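Local coordinates for protein anti-sigma-D factor RsdA (Mycobacterium tuberculosis, PDB 3VEP) that probably holds the extracytoplasmic-function sigma factor SigD inactive by binding it, until regulated intramembrane proteolysis sets the sigma factor free, at residues D41-A44 / A45-Q49. Sequence-based numbering, arbitrary orientation.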
ATOM      1  N   ASP A  41      -0.238  12.404  -2.423  1.00 45.06           N
ATOM      2  CA  ASP A  41      -1.351  12.744  -1.536  1.00 48.83           C
ATOM      3  C   ASP A  41      -2.559  11.919  -1.906  1.00 47.19           C
ATOM      4  O   ASP A  41      -3.234  11.402  -1.030  1.00 50.17           O
ATOM      5  CB  ASP A  41      -1.715  14.251  -1.561  1.00 43.49           C
ATOM      6  CG  ASP A  41      -0.768  15.103  -0.722  1.00 55.03           C
ATOM      7  OD1 ASP A  41      -0.436  14.680   0.397  1.00 62.07           O
ATOM      8  OD2 ASP A  41      -0.338  16.185  -1.180  1.00 63.49           O
ATOM      9  N   ALA A  42      -2.822  11.775  -3.204  1.00 43.82           N
ATOM     10  CA  ALA A  42      -4.074  11.149  -3.637  1.00 47.84           C
ATOM     11  C   ALA A  42      -4.048   9.670  -3.309  1.00 48.18           C
ATOM     12  O   ALA A  42      -5.028   9.109  -2.792  1.00 47.07           O
ATOM     13  CB  ALA A  42      -4.315  11.356  -5.140  1.00 30.25           C
ATOM     14  N   LEU A  43      -2.915   9.048  -3.626  1.00 35.21           N
ATOM     15  CA  LEU A  43      -2.722   7.629  -3.382  1.00 40.46           C
ATOM     16  C   LEU A  43      -2.787   7.284  -1.862  1.00 45.92           C
ATOM     17  O   LEU A  43      -3.491   6.369  -1.452  1.00 39.34           O
ATOM     18  CB  LEU A  43      -1.403   7.195  -4.010  1.00 31.78           C
ATOM     19  CG  LEU A  43      -0.938   5.782  -3.654  1.00 48.58           C
ATOM     20  CD1 LEU A  43      -2.040   4.776  -3.916  1.00 45.55           C
ATOM     21  CD2 LEU A  43       0.359   5.404  -4.406  1.00 47.72           C
ATOM     22  N   ALA A  44      -2.058   8.025  -1.037  1.00 35.66           N
ATOM     23  CA  ALA A  44      -2.101   7.848   0.407  1.00 44.45           C
ATOM     24  C   ALA A  44      -3.539   7.939   0.928  1.00 43.27           C
ATOM     25  O   ALA A  44      -3.984   7.091   1.709  1.00 36.30           O
ATOM     26  CB  ALA A  44      -1.210   8.880   1.093  1.00 38.96           C
ATOM     27  N   ALA A  45      -4.261   8.963   0.474  1.00 40.63           N
ATOM     28  CA  ALA A  45      -5.667   9.153   0.830  1.00 39.10           C
ATOM     29  C   ALA A  45      -6.481   7.931   0.455  1.00 44.16           C
ATOM     30  O   ALA A  45      -7.253   7.388   1.255  1.00 53.49           O
ATOM     31  CB  ALA A  45      -6.230  10.382   0.120  1.00 32.82           C
ATOM     32  N   LEU A  46      -6.273   7.479  -0.769  1.00 41.76           N
ATOM     33  CA  LEU A  46      -6.980   6.327  -1.270  1.00 43.97           C
ATOM     34  C   LEU A  46      -6.714   5.074  -0.442  1.00 40.81           C
ATOM     35  O   LEU A  46      -7.628   4.291  -0.182  1.00 42.91           O
ATOM     36  CB  LEU A  46      -6.602   6.112  -2.716  1.00 43.41           C
ATOM     37  CG  LEU A  46      -7.319   4.949  -3.378  1.00 56.63           C
ATOM     38  CD1 LEU A  46      -8.840   5.095  -3.281  1.00 62.22           C
ATOM     39  CD2 LEU A  46      -6.843   4.789  -4.840  1.00 55.56           C
ATOM     40  N   LEU A  47      -5.469   4.915  -0.007  1.00 34.57           N
ATOM     41  CA  LEU A  47      -5.073   3.769   0.789  1.00 40.90           C
ATOM     42  C   LEU A  47      -5.607   3.863   2.199  1.00 42.42           C
ATOM     43  O   LEU A  47      -6.007   2.866   2.789  1.00 32.98           O
ATOM     44  CB  LEU A  47      -3.553   3.658   0.834  1.00 36.36           C
ATOM     45  CG  LEU A  47      -2.914   3.051  -0.416  1.00 45.60           C
ATOM     46  CD1 LEU A  47      -1.380   3.334  -0.503  1.00 35.72           C
ATOM     47  CD2 LEU A  47      -3.213   1.565  -0.468  1.00 35.14           C
ATOM     48  N   GLY A  48      -5.613   5.073   2.745  1.00 36.77           N
ATOM     49  CA  GLY A  48      -6.116   5.251   4.088  1.00 34.33           C
ATOM     50  C   GLY A  48      -7.595   4.900   4.148  1.00 47.27           C
ATOM     51  O   GLY A  48      -8.040   4.173   5.066  1.00 40.07           O
ATOM     52  N   GLN A  49      -8.368   5.392   3.173  1.00 45.91           N
ATOM     53  CA  GLN A  49      -9.804   5.132   3.194  1.00 46.69           C
ATOM     54  C   GLN A  49     -10.048   3.632   3.106  1.00 43.70           C
ATOM     55  O   GLN A  49     -10.929   3.077   3.760  1.00 41.89           O
ATOM     56  CB  GLN A  49     -10.543   5.883   2.084  1.00 40.66           C
ATOM     57  CG  GLN A  49     -12.059   5.787   2.200  1.00 53.51           C
ATOM     58  CD  GLN A  49     -12.569   6.094   3.627  1.00 65.96           C
ATOM     59  OE1 GLN A  49     -13.035   5.197   4.360  1.00 44.43           O
ATOM     60  NE2 GLN A  49     -12.470   7.366   4.024  1.00 53.99           N
TER
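L43 and L47, one turn apart on helix 38-55, lie side by side and point the same way, an i/i+4 leucine pair on a regular alpha-helix. Their side chains meet through one branch each: CD1 of L43 sits 3.8 Å from CD1 of L47. The two leucines reach this position differently. L43 carries CG anti to its own N (chi1 171°), which carries its end on toward the next turn, whereas L47 has CG anti to the carbonyl carbon (chi1 -79°) and folds back, so that its CG also lies 3.5 Å from the backbone O of L43. This is the tightly packed face. Both residues are buried, and a chain of another protein packs against this side, with a basic side chain on L43 and an apolar one on L47; the partly exposed L46 also meets an apolar side chain there. The placement is consistent with the SigD-binding role inferred for this part of the region of RsdA predicted to be cytoplasmic.

The loose, solvent side belongs to A42 and A45, which are exposed and offer only methyl groups; CB of A45 rests 3.4 Å from O of D41, in the usual contact of a helical side chain with the turn before it. D41 and A44 form the side that meets the preceding loop. D41 points its carboxylate back along the chain, where OD1 accepts a hydrogen bond from the backbone N of F35 and ties the helix to that loop; the methyl of A44 also touches F35.

Four i to i+4 backbone bonds link the two segments. A45 N reaches O of D41 at 3.0 Å, and L46 N follows suit to O of A42. L47 N donates to O of L43, and G48 N donates to O of A44 at 2.8 Å.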